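Local coordinates for glucoamylase (Thermoanaerobacterium thermosaccharolyticum, PDB 1LF6), which catalyses the hydrolysis of terminal alpha-1,4-linked glucose residues from the non-reducing ends of glucans, releasing beta-D-glucose one unit at a time, at residues I78-D81 against F85-D88; V247-Q252 against A258-E263; D344-A349 against P401-Y406; L488-N493 against I552-K557; Y581-K586 against L644-A649. One frame throughout, in Å; residues are numbered along the deposited sequence.

Contact 1 of 5, residues I78-D81 against F85-D88; sequences IVTD and FVPD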
# COMPACT_ATOMS: atom_id res chain seq x y z
N ILE A 78 -13.54 16.24 -17.38
CA ILE A 78 -14.76 16.97 -17.03
C ILE A 78 -15.49 17.19 -18.35
O ILE A 78 -14.90 17.65 -19.33
CB ILE A 78 -14.46 18.35 -16.40
CG1 ILE A 78 -13.52 18.18 -15.20
CG2 ILE A 78 -15.76 19.01 -15.96
CD1 ILE A 78 -14.08 17.28 -14.11
N VAL A 79 -16.78 16.85 -18.38
CA VAL A 79 -17.56 17.01 -19.59
C VAL A 79 -18.77 17.91 -19.37
O VAL A 79 -19.35 17.94 -18.29
CB VAL A 79 -18.05 15.64 -20.13
CG1 VAL A 79 -18.70 14.85 -19.02
CG2 VAL A 79 -19.04 15.84 -21.27
N THR A 80 -19.14 18.64 -20.41
CA THR A 80 -20.28 19.54 -20.35
C THR A 80 -20.91 19.67 -21.73
O THR A 80 -20.33 19.23 -22.73
CB THR A 80 -19.86 20.94 -19.87
OG1 THR A 80 -21.02 21.75 -19.68
CG2 THR A 80 -18.95 21.61 -20.90
N ASP A 81 -22.10 20.26 -21.78
CA ASP A 81 -22.80 20.47 -23.04
C ASP A 81 -22.61 21.92 -23.47
O ASP A 81 -23.11 22.35 -24.51
CB ASP A 81 -24.29 20.17 -22.87
CG ASP A 81 -24.95 21.05 -21.82
OD1 ASP A 81 -26.17 20.92 -21.62
OD2 ASP A 81 -24.24 21.88 -21.20
N PHE A 85 -25.50 21.31 -17.72
CA PHE A 85 -24.79 20.34 -16.88
C PHE A 85 -23.26 20.31 -17.02
O PHE A 85 -22.71 20.60 -18.09
CB PHE A 85 -25.36 18.93 -17.12
CG PHE A 85 -25.03 18.36 -18.47
CD1 PHE A 85 -23.78 17.79 -18.71
CD2 PHE A 85 -25.97 18.38 -19.49
CE1 PHE A 85 -23.48 17.25 -19.95
CE2 PHE A 85 -25.67 17.84 -20.74
CZ PHE A 85 -24.42 17.27 -20.97
N VAL A 86 -22.60 19.96 -15.92
CA VAL A 86 -21.14 19.87 -15.86
C VAL A 86 -20.75 18.71 -14.94
O VAL A 86 -20.55 18.92 -13.74
CB VAL A 86 -20.52 21.17 -15.30
CG1 VAL A 86 -19.01 21.04 -15.24
CG2 VAL A 86 -20.90 22.35 -16.17
N PRO A 87 -20.67 17.48 -15.47
CA PRO A 87 -20.30 16.32 -14.65
C PRO A 87 -18.80 16.03 -14.54
O PRO A 87 -18.06 16.10 -15.52
CB PRO A 87 -21.06 15.18 -15.31
CG PRO A 87 -20.98 15.54 -16.74
CD PRO A 87 -21.31 17.03 -16.72
N ASP A 88 -18.39 15.69 -13.32
CA ASP A 88 -17.01 15.33 -13.01
C ASP A 88 -17.04 13.81 -13.02
O ASP A 88 -17.73 13.20 -12.22
CB ASP A 88 -16.65 15.86 -11.62
CG ASP A 88 -15.26 15.43 -11.15
OD1 ASP A 88 -14.74 16.08 -10.21
OD2 ASP A 88 -14.69 14.46 -11.69
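Phe85 and Asp81 both hold CG between backbone N and carbonyl carbon, chi1 70° and 60°, and this brings the carboxylate over one face of the phenyl ring. The pair closes a tight hairpin-like turn at the end of strand 70-80 in the N-terminal beta-sandwich domain, where 85-88 folds back along 78-81 after three intervening residues. Asp81 CG lies above the rim of the ring rather than its centre, with OD1 3.2 Å from Phe85 CE2 and the two planes 41° apart. Its other oxygen, OD2, accepts from the backbone N of Lys83 and Ser84, so the turn itself steadies the carboxylate. Arg117 makes a cation-pi contact with the same ring. Cutting Phe85 back to an alanine would probably leave Arg117 without its aromatic partner and Asp81 without the surface it packs on. Two bonds tie the arms together: Thr80 OG1 donates to Phe85 O at 2.6 Å, tilted out of the carbonyl plane, and Val79 N donates to Pro87 O at 3.2 Å. Val79 CG1 packs on Pro87 CG at 3.3 Å, a closeness that may partly reflect the model. Ile78 CG2 meets Val86 CG1 at 3.9 Å, where Met210 of helix 209-216 touches both residues. At the far end Asp88 is the N-cap of helix 89-92, its OD2 bonded to Thr90 OG1, and Ile78 CD1 rests 3.7 Å from Asp88 CG.

Contact 2 of 5, residues V247-Q252 against A258-E263; sequences VLSFGQ and AKTALE. Unlike the reference sequence in segment 247-252: Gln252 (reference Gly).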
# COMPACT_ATOMS: atom_id res chain seq x y z
N VAL A 247 -0.08 12.11 -22.41
CA VAL A 247 1.19 11.68 -21.85
C VAL A 247 1.72 12.65 -20.80
O VAL A 247 1.76 13.86 -21.01
CB VAL A 247 2.27 11.52 -22.96
CG1 VAL A 247 3.59 11.09 -22.35
CG2 VAL A 247 1.80 10.51 -23.99
N LEU A 248 2.12 12.09 -19.65
CA LEU A 248 2.68 12.88 -18.56
C LEU A 248 4.09 12.38 -18.31
O LEU A 248 4.30 11.23 -17.92
CB LEU A 248 1.84 12.73 -17.30
CG LEU A 248 2.39 13.42 -16.04
CD1 LEU A 248 2.37 14.93 -16.22
CD2 LEU A 248 1.55 13.01 -14.83
N SER A 249 5.07 13.25 -18.54
CA SER A 249 6.46 12.89 -18.34
C SER A 249 7.09 13.65 -17.19
O SER A 249 6.59 14.70 -16.77
CB SER A 249 7.24 13.13 -19.64
OG SER A 249 6.69 12.35 -20.69
N PHE A 250 8.20 13.12 -16.68
CA PHE A 250 8.92 13.71 -15.56
C PHE A 250 10.39 13.92 -15.89
O PHE A 250 10.95 13.22 -16.74
CB PHE A 250 8.80 12.80 -14.34
CG PHE A 250 7.39 12.57 -13.88
CD1 PHE A 250 6.86 13.29 -12.82
CD2 PHE A 250 6.58 11.64 -14.53
CE1 PHE A 250 5.55 13.09 -12.41
CE2 PHE A 250 5.26 11.44 -14.13
CZ PHE A 250 4.74 12.17 -13.06
N GLY A 251 11.00 14.88 -15.21
CA GLY A 251 12.41 15.17 -15.42
C GLY A 251 12.93 16.10 -14.34
O GLY A 251 12.16 16.62 -13.54
N GLN A 252 14.25 16.30 -14.31
CA GLN A 252 14.87 17.18 -13.33
C GLN A 252 15.06 18.57 -13.93
O GLN A 252 15.73 19.43 -13.36
CB GLN A 252 16.22 16.61 -12.88
CG GLN A 252 16.90 17.39 -11.76
CD GLN A 252 18.28 16.86 -11.45
OE1 GLN A 252 19.16 16.83 -12.31
NE2 GLN A 252 18.49 16.43 -10.20
N ALA A 258 10.21 17.57 -21.18
CA ALA A 258 9.68 17.75 -22.53
C ALA A 258 10.22 16.70 -23.49
O ALA A 258 9.47 16.08 -24.23
CB ALA A 258 10.01 19.15 -23.04
N LYS A 259 11.53 16.51 -23.48
CA LYS A 259 12.17 15.53 -24.34
C LYS A 259 11.61 14.13 -24.12
O LYS A 259 11.38 13.38 -25.07
CB LYS A 259 13.68 15.52 -24.09
CG LYS A 259 14.44 14.52 -24.96
CD LYS A 259 15.93 14.58 -24.68
CE LYS A 259 16.70 13.66 -25.62
NZ LYS A 259 16.49 14.05 -27.04
N THR A 260 11.38 13.79 -22.85
CA THR A 260 10.85 12.48 -22.50
C THR A 260 9.43 12.31 -23.05
O THR A 260 9.08 11.25 -23.56
CB THR A 260 10.83 12.28 -20.97
OG1 THR A 260 12.16 12.43 -20.46
CG2 THR A 260 10.30 10.90 -20.61
N ALA A 261 8.63 13.36 -22.95
CA ALA A 261 7.26 13.32 -23.45
C ALA A 261 7.28 13.13 -24.97
O ALA A 261 6.47 12.38 -25.52
CB ALA A 261 6.53 14.60 -23.09
N LEU A 262 8.20 13.81 -25.63
CA LEU A 262 8.32 13.70 -27.08
C LEU A 262 8.73 12.29 -27.50
O LEU A 262 8.26 11.77 -28.51
CB LEU A 262 9.33 14.72 -27.62
CG LEU A 262 8.92 16.20 -27.54
CD1 LEU A 262 10.07 17.07 -28.01
CD2 LEU A 262 7.68 16.43 -28.40
N GLU A 263 9.62 11.67 -26.73
CA GLU A 263 10.06 10.33 -27.07
C GLU A 263 8.91 9.34 -26.91
O GLU A 263 8.69 8.48 -27.77
CB GLU A 263 11.24 9.93 -26.18
CG GLU A 263 12.53 10.66 -26.52
CD GLU A 263 13.65 10.35 -25.55
OE1 GLU A 263 14.80 10.73 -25.83
OE2 GLU A 263 13.37 9.71 -24.51
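Ser249 and Ala261 meet where strand 243-251 hands over to helix 254-266, a beta-alpha unit in which the chain leaves the sheet, turns and runs back over the strand it has just finished. The axes of the two segments come within 6.9 Å at an angle of 141°, and an approach this close is made possible by small residues at the crossing, Ser249 and Ala261. The side chain of Ser249 points at the helix, and OG lies 3.0 Å from Ala261 CA and 3.3 Å from Ala261 CB. That hydroxyl is also 3.1 Å from Ala261 N, but the angle is too poor for a bond, so what joins the two residues is packing. With OG anti to the carbonyl carbon (chi1 -59°), the oxygen is directed at the backbone of the helix. Thr260 adds its methyl, CG2 standing 3.9 Å from Ser249 CB, while its OG1 is engaged one turn back along the helix by Glu256 O. Val247 reaches less far, with CG1 4.4 Å from Ala261 CA. Met178 of a nearby strand packs on Ala261 as well. The strand's other face is turned to a different layer: Leu248 packs on Val72 and Ile75 of strand 70-80, and the ring of Phe250 stacks with Tyr64. One strand thus carries a helix on its outer face and a second beta-sheet on its inner face, the layering of the large beta sandwich at the N-terminal side of this bacterial glucoamylase.

Contact 3 of 5, residues D344-A349 against P401-Y406; sequences DLYHVA and PIILSY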
# COMPACT_ATOMS: atom_id res chain seq x y z
N ASP A 344 6.22 -5.59 8.01
CA ASP A 344 5.57 -5.72 6.71
C ASP A 344 6.52 -6.30 5.66
O ASP A 344 6.13 -7.17 4.89
CB ASP A 344 5.04 -4.36 6.24
CG ASP A 344 3.96 -3.81 7.16
OD1 ASP A 344 2.87 -3.43 6.67
OD2 ASP A 344 4.19 -3.78 8.38
N LEU A 345 7.76 -5.83 5.64
CA LEU A 345 8.75 -6.31 4.68
C LEU A 345 8.96 -7.82 4.85
O LEU A 345 9.05 -8.56 3.87
CB LEU A 345 10.07 -5.55 4.89
CG LEU A 345 11.21 -5.73 3.89
CD1 LEU A 345 10.74 -5.40 2.48
CD2 LEU A 345 12.37 -4.82 4.29
N TYR A 346 9.03 -8.26 6.10
CA TYR A 346 9.21 -9.67 6.44
C TYR A 346 8.10 -10.51 5.81
O TYR A 346 8.36 -11.53 5.17
CB TYR A 346 9.19 -9.82 7.97
CG TYR A 346 9.01 -11.23 8.49
CD1 TYR A 346 10.03 -12.18 8.38
CD2 TYR A 346 7.82 -11.61 9.13
CE1 TYR A 346 9.87 -13.47 8.89
CE2 TYR A 346 7.66 -12.90 9.64
CZ TYR A 346 8.68 -13.82 9.52
OH TYR A 346 8.52 -15.09 10.02
N HIS A 347 6.86 -10.06 5.99
CA HIS A 347 5.72 -10.78 5.45
C HIS A 347 5.71 -10.76 3.93
O HIS A 347 5.42 -11.76 3.29
CB HIS A 347 4.43 -10.17 6.02
CG HIS A 347 4.27 -10.40 7.49
ND1 HIS A 347 4.20 -11.67 8.04
CD2 HIS A 347 4.19 -9.54 8.53
CE1 HIS A 347 4.08 -11.58 9.35
NE2 HIS A 347 4.07 -10.29 9.68
N VAL A 348 6.06 -9.61 3.36
CA VAL A 348 6.11 -9.47 1.91
C VAL A 348 7.18 -10.44 1.38
O VAL A 348 6.96 -11.16 0.42
CB VAL A 348 6.46 -8.00 1.51
CG1 VAL A 348 6.82 -7.92 0.01
CG2 VAL A 348 5.25 -7.10 1.79
N ALA A 349 8.33 -10.47 2.05
CA ALA A 349 9.41 -11.37 1.66
C ALA A 349 8.94 -12.83 1.70
O ALA A 349 9.33 -13.64 0.85
CB ALA A 349 10.59 -11.18 2.58
N PRO A 401 13.84 -9.95 10.87
CA PRO A 401 14.93 -10.05 9.91
C PRO A 401 15.82 -11.27 10.17
O PRO A 401 16.41 -11.83 9.24
CB PRO A 401 15.66 -8.71 10.06
CG PRO A 401 15.22 -8.20 11.41
CD PRO A 401 13.79 -8.61 11.49
N ILE A 402 15.91 -11.69 11.44
CA ILE A 402 16.72 -12.86 11.78
C ILE A 402 16.04 -14.10 11.25
O ILE A 402 16.68 -14.98 10.68
CB ILE A 402 16.88 -13.05 13.31
CG1 ILE A 402 17.56 -11.83 13.94
CG2 ILE A 402 17.69 -14.31 13.58
CD1 ILE A 402 17.63 -11.90 15.47
N ILE A 403 14.72 -14.18 11.45
CA ILE A 403 13.94 -15.32 10.99
C ILE A 403 14.04 -15.44 9.47
O ILE A 403 14.15 -16.54 8.93
CB ILE A 403 12.46 -15.18 11.42
CG1 ILE A 403 12.38 -15.08 12.95
CG2 ILE A 403 11.65 -16.39 10.93
CD1 ILE A 403 10.99 -14.81 13.48
N LEU A 404 14.02 -14.30 8.78
CA LEU A 404 14.11 -14.28 7.32
C LEU A 404 15.52 -14.74 6.89
O LEU A 404 15.66 -15.46 5.91
CB LEU A 404 13.84 -12.87 6.79
CG LEU A 404 13.82 -12.68 5.27
CD1 LEU A 404 12.79 -13.59 4.63
CD2 LEU A 404 13.49 -11.22 4.94
N SER A 405 16.54 -14.31 7.61
CA SER A 405 17.91 -14.70 7.30
C SER A 405 18.01 -16.22 7.35
O SER A 405 18.70 -16.84 6.53
CB SER A 405 18.89 -14.08 8.29
OG SER A 405 18.99 -12.68 8.10
N TYR A 406 17.32 -16.82 8.31
CA TYR A 406 17.32 -18.26 8.46
C TYR A 406 16.63 -18.97 7.30
O TYR A 406 17.17 -19.93 6.75
CB TYR A 406 16.65 -18.65 9.78
CG TYR A 406 16.25 -20.10 9.82
CD1 TYR A 406 14.94 -20.50 9.58
CD2 TYR A 406 17.21 -21.10 10.04
CE1 TYR A 406 14.58 -21.83 9.54
CE2 TYR A 406 16.86 -22.44 10.01
CZ TYR A 406 15.55 -22.80 9.75
OH TYR A 406 15.22 -24.13 9.67
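The ring of Tyr346 reaches across to helix 395-407 with its edge: Leu404 CB lies near the ring plane, 4.2 Å from Tyr346 CD1, while Ile403 CG2 approaches obliquely. Tyr346 also touches the neighbouring imidazole within its own helix, CD2 standing 3.7 Å above the middle of the His347 ring, and Trp654 stacks on His347 too. The two helices belong to the (alpha/alpha) barrel of the catalytic domain and run the same way, their axes 10.1 Å apart and only 21° from parallel. Across that spacing Tyr346 and Leu404 do most of the bridging. Tyr346, with CG anti to the backbone N (chi1 165°), spans it far enough for OH to come 3.5 Å from Ile403 CG2. Leu404 extends the other way and passes alongside the ring, and its CD2 meets the small Ala349 at CB, 3.7 Å away. Replacing Tyr346 by an alanine would probably open a gap between the helices and leave Ile403 CG2 without its partner on helix 342-355. Everything here is buried; helix 358-375 packs on Ala349, and helix 445-464 on Ile403. Helix 395-407 is kinked midway, where the N of Pro401 and of Ile402 make no bond to the preceding turn. One turn later Ser405 OG donates to Pro401 O at 2.9 Å, from the opposite face of that carbonyl to Ser405 N.

Contact 4 of 5, residues L488-N493 against I552-K557; sequences LTYTEN and ILNTLK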
# COMPACT_ATOMS: atom_id res chain seq x y z
N LEU A 488 3.33 -14.83 31.75
CA LEU A 488 3.28 -13.39 31.57
C LEU A 488 2.07 -12.86 30.80
O LEU A 488 1.67 -11.71 31.01
CB LEU A 488 4.56 -12.90 30.88
CG LEU A 488 5.85 -12.98 31.70
CD1 LEU A 488 7.04 -12.63 30.82
CD2 LEU A 488 5.78 -12.02 32.87
N THR A 489 1.47 -13.67 29.95
CA THR A 489 0.37 -13.17 29.13
C THR A 489 -0.96 -13.92 29.19
O THR A 489 -1.97 -13.44 28.67
CB THR A 489 0.80 -13.11 27.64
OG1 THR A 489 0.98 -14.44 27.14
CG2 THR A 489 2.12 -12.36 27.51
N TYR A 490 -0.97 -15.10 29.80
CA TYR A 490 -2.18 -15.89 29.90
C TYR A 490 -2.94 -15.65 31.22
O TYR A 490 -2.49 -16.06 32.28
CB TYR A 490 -1.83 -17.38 29.75
CG TYR A 490 -3.02 -18.31 29.67
CD1 TYR A 490 -3.34 -19.15 30.74
CD2 TYR A 490 -3.81 -18.36 28.52
CE1 TYR A 490 -4.42 -20.04 30.65
CE2 TYR A 490 -4.88 -19.24 28.43
CZ TYR A 490 -5.18 -20.07 29.49
OH TYR A 490 -6.23 -20.95 29.39
N THR A 491 -4.08 -14.97 31.14
CA THR A 491 -4.85 -14.72 32.35
C THR A 491 -5.79 -15.88 32.64
O THR A 491 -6.21 -16.60 31.73
CB THR A 491 -5.69 -13.42 32.24
OG1 THR A 491 -6.24 -13.10 33.53
CG2 THR A 491 -6.82 -13.59 31.22
N GLU A 492 -6.10 -16.06 33.91
CA GLU A 492 -7.01 -17.10 34.36
C GLU A 492 -8.03 -16.40 35.24
O GLU A 492 -8.89 -17.03 35.86
CB GLU A 492 -6.23 -18.15 35.15
CG GLU A 492 -5.12 -18.79 34.33
CD GLU A 492 -4.08 -19.48 35.17
OE1 GLU A 492 -4.34 -20.60 35.66
OE2 GLU A 492 -2.99 -18.88 35.36
N ASN A 493 -7.95 -15.07 35.26
CA ASN A 493 -8.84 -14.24 36.06
C ASN A 493 -9.46 -13.13 35.22
O ASN A 493 -9.73 -12.04 35.72
CB ASN A 493 -8.03 -13.62 37.21
CG ASN A 493 -8.90 -13.02 38.28
OD1 ASN A 493 -8.47 -12.14 39.01
ND2 ASN A 493 -10.14 -13.50 38.39
N ILE A 552 -4.62 -21.98 23.58
CA ILE A 552 -4.93 -21.37 22.29
C ILE A 552 -6.43 -21.50 22.02
O ILE A 552 -7.08 -20.54 21.63
CB ILE A 552 -4.16 -22.07 21.13
CG1 ILE A 552 -2.66 -21.80 21.27
CG2 ILE A 552 -4.70 -21.61 19.78
CD1 ILE A 552 -2.28 -20.33 21.15
N LEU A 553 -6.97 -22.70 22.23
CA LEU A 553 -8.39 -22.94 22.01
C LEU A 553 -9.26 -22.06 22.91
O LEU A 553 -10.27 -21.52 22.46
CB LEU A 553 -8.73 -24.42 22.25
CG LEU A 553 -8.30 -25.42 21.16
CD1 LEU A 553 -8.93 -25.03 19.83
CD2 LEU A 553 -6.80 -25.45 21.03
N ASN A 554 -8.85 -21.90 24.17
CA ASN A 554 -9.60 -21.08 25.11
C ASN A 554 -9.64 -19.62 24.64
O ASN A 554 -10.67 -18.95 24.74
CB ASN A 554 -8.95 -21.12 26.50
CG ASN A 554 -9.22 -22.42 27.24
OD1 ASN A 554 -8.58 -22.71 28.25
ND2 ASN A 554 -10.17 -23.21 26.74
N THR A 555 -8.51 -19.15 24.14
CA THR A 555 -8.41 -17.77 23.67
C THR A 555 -9.30 -17.59 22.45
O THR A 555 -10.00 -16.59 22.32
CB THR A 555 -6.94 -17.43 23.31
OG1 THR A 555 -6.10 -17.72 24.44
CG2 THR A 555 -6.81 -15.96 22.95
N LEU A 556 -9.28 -18.58 21.56
CA LEU A 556 -10.08 -18.56 20.35
C LEU A 556 -11.56 -18.33 20.68
O LEU A 556 -12.25 -17.57 20.00
CB LEU A 556 -9.91 -19.90 19.62
CG LEU A 556 -9.35 -19.95 18.19
CD1 LEU A 556 -8.21 -18.97 18.02
CD2 LEU A 556 -8.88 -21.37 17.90
N LYS A 557 -12.04 -18.99 21.73
CA LYS A 557 -13.44 -18.85 22.15
C LYS A 557 -13.77 -17.42 22.53
O LYS A 557 -14.82 -16.90 22.15
CB LYS A 557 -13.74 -19.76 23.35
CG LYS A 557 -13.52 -21.24 23.11
CD LYS A 557 -14.06 -22.06 24.27
CE LYS A 557 -13.63 -23.51 24.18
NZ LYS A 557 -12.15 -23.65 24.35
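Tyr490 carries its side of this small contact alone, pushing the edge of its ring toward Asn554 and Thr555. This is structural packing in the family 15 catalytic domain, joining the short strand after helix 468-489 to helix 550-562. With CG anti to the backbone N (chi1 -173°), the ring bridges backbones that stay far apart, Tyr490 CA and Thr555 CA being 9.0 Å from each other. The firm part is the buried inner side, where Tyr502 meets the ring edge-to-face and Lys551 adds a cation-pi contact. Buried Thr555 lies there too, its OG1 bound to Lys551 O and Tyr502 N, though Tyr490 CE2 approaches that OG1 only to 4.4 Å. The OH end comes closest to the helix, at the amide of partly exposed Asn554, which is nearly coplanar with the ring but whose orientation is uncertain. Beyond Tyr490 the chain runs out to exposed Glu492 and Asn493, and Lys557 is exposed on the helix; Thr491 OG1 accepts from Asn493 N at 3.1 Å, an ST turn. Strand 490-491 pairs with strand 501-502, and helix 550-562 lies between that little sheet and Tyr609 of helix 600-612.

Contact 5 of 5, residues Y581-K586 against L644-A649; sequences YGEPSK and LPTDSA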
# COMPACT_ATOMS: atom_id res chain seq x y z
N TYR A 581 -8.88 2.86 15.58
CA TYR A 581 -8.22 3.21 14.32
C TYR A 581 -9.09 2.95 13.08
O TYR A 581 -8.89 1.96 12.38
CB TYR A 581 -6.89 2.46 14.21
CG TYR A 581 -6.03 2.89 13.03
CD1 TYR A 581 -5.70 2.00 12.02
CD2 TYR A 581 -5.53 4.19 12.95
CE1 TYR A 581 -4.90 2.39 10.94
CE2 TYR A 581 -4.72 4.59 11.89
CZ TYR A 581 -4.41 3.68 10.88
OH TYR A 581 -3.62 4.07 9.82
N GLY A 582 -10.04 3.85 12.82
CA GLY A 582 -10.90 3.69 11.66
C GLY A 582 -12.03 4.71 11.60
O GLY A 582 -12.18 5.51 12.52
N GLU A 583 -12.83 4.68 10.54
CA GLU A 583 -13.94 5.63 10.39
C GLU A 583 -14.91 5.57 11.56
O GLU A 583 -15.39 4.49 11.93
CB GLU A 583 -14.70 5.39 9.09
CG GLU A 583 -13.98 5.91 7.86
CD GLU A 583 -13.55 4.80 6.93
OE1 GLU A 583 -12.37 4.40 6.98
OE2 GLU A 583 -14.38 4.34 6.13
N PRO A 584 -15.21 6.73 12.16
CA PRO A 584 -16.13 6.82 13.31
C PRO A 584 -17.54 6.41 12.93
O PRO A 584 -18.25 5.76 13.70
CB PRO A 584 -16.03 8.28 13.72
CG PRO A 584 -15.82 8.97 12.41
CD PRO A 584 -14.80 8.08 11.73
N SER A 585 -17.95 6.78 11.72
CA SER A 585 -19.27 6.45 11.23
C SER A 585 -19.15 6.16 9.75
O SER A 585 -18.06 6.28 9.18
CB SER A 585 -20.25 7.61 11.45
OG SER A 585 -19.92 8.71 10.62
N LYS A 586 -20.27 5.81 9.14
CA LYS A 586 -20.30 5.49 7.72
C LYS A 586 -20.10 6.75 6.87
O LYS A 586 -19.66 6.66 5.72
CB LYS A 586 -21.64 4.84 7.37
CG LYS A 586 -21.64 4.05 6.07
CD LYS A 586 -20.97 2.70 6.25
CE LYS A 586 -21.12 1.86 4.99
NZ LYS A 586 -20.83 0.42 5.23
N LEU A 644 -17.48 -4.38 2.48
CA LEU A 644 -16.86 -3.54 1.46
C LEU A 644 -15.74 -2.72 2.09
O LEU A 644 -15.74 -2.48 3.30
CB LEU A 644 -17.91 -2.61 0.82
CG LEU A 644 -18.97 -3.30 -0.05
CD1 LEU A 644 -20.04 -2.30 -0.48
CD2 LEU A 644 -18.29 -3.93 -1.28
N PRO A 645 -14.76 -2.27 1.28
CA PRO A 645 -13.62 -1.48 1.78
C PRO A 645 -14.01 -0.16 2.43
O PRO A 645 -14.97 0.49 2.01
CB PRO A 645 -12.77 -1.24 0.52
CG PRO A 645 -13.21 -2.33 -0.44
CD PRO A 645 -14.69 -2.42 -0.18
N THR A 646 -13.27 0.23 3.46
CA THR A 646 -13.51 1.52 4.11
C THR A 646 -12.54 2.43 3.35
O THR A 646 -12.05 2.03 2.30
CB THR A 646 -13.15 1.50 5.61
OG1 THR A 646 -11.74 1.29 5.77
CG2 THR A 646 -13.91 0.39 6.32
N ASP A 647 -12.26 3.62 3.86
CA ASP A 647 -11.32 4.47 3.15
C ASP A 647 -9.90 4.27 3.69
O ASP A 647 -9.04 5.14 3.56
CB ASP A 647 -11.70 5.95 3.27
CG ASP A 647 -11.19 6.76 2.08
OD1 ASP A 647 -11.81 6.66 0.99
OD2 ASP A 647 -10.16 7.46 2.22
N SER A 648 -9.69 3.11 4.30
CA SER A 648 -8.39 2.77 4.86
C SER A 648 -7.40 2.54 3.72
O SER A 648 -7.78 2.53 2.54
CB SER A 648 -8.51 1.51 5.71
OG SER A 648 -9.04 0.45 4.93
N ALA A 649 -6.14 2.36 4.08
CA ALA A 649 -5.10 2.13 3.09
C ALA A 649 -5.43 0.94 2.18
O ALA A 649 -6.04 -0.04 2.61
CB ALA A 649 -3.76 1.89 3.79
O HOH W 1 -11.48 2.04 8.59
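Glu583 turns its carboxylate onto the backbone N of Asp647, and both oxygens share that one N-H. The main bond goes to OE2 at 3.2 Å, with an N-H...O angle of 156°, the donor on the syn side but 30° out of the carboxylate plane; the second, from Asp647 N to Glu583 OE1 at 3.2 Å, is weak. A bend in the glutamate chain (chi2 114°) lays the group against Thr646, whose CB is 3.1 Å from Glu583 OE2. OE1 has stronger partners elsewhere: the indole NE1 of Trp325, a residue that probably binds substrate, and a water that donates to Glu583 OE1 at 3.0 Å. Glu583 and the backbone of Asp647, which bonds Trp325 too, probably help position that indole. The same water lies 2.9 Å from Thr646 OG1, bridging the two side chains. Thr646 OG1 accepts from Ser648 N at 3.1 Å, closing an ST turn, and from Ser648 OG at 2.9 Å; Ser648 OG in turn bonds Gln637 N. Asp647 OD1 is held by Ser34 of the N-terminal part of the chain. Two loops meet here: 581-586 follows strand 570-573, while 644-649 lies between helix 618-627 and helix 653-668.

How the contacts relate
Contacts 1 and 2 both belong to the N-terminal beta sandwich, with centres 29 Å apart: one forms a hairpin-like return after strand 70-80, the other lays a helix on a strand whose inner face packs against that same strand. Contacts 3, 4 and 5 lie in the family 15 catalytic domain, their centres 28 to 30 Å from one another; nearest atoms of contacts 3 and 5 come to about 9 Å. Contact 5 alone borders an annotated site, the side chain of Glu583 being about 3 Å from that of Trp325, the probable substrate-binding tryptophan. Contacts 1 and 4 lie on opposite sides of the chain's centre, 59 Å apart between centres.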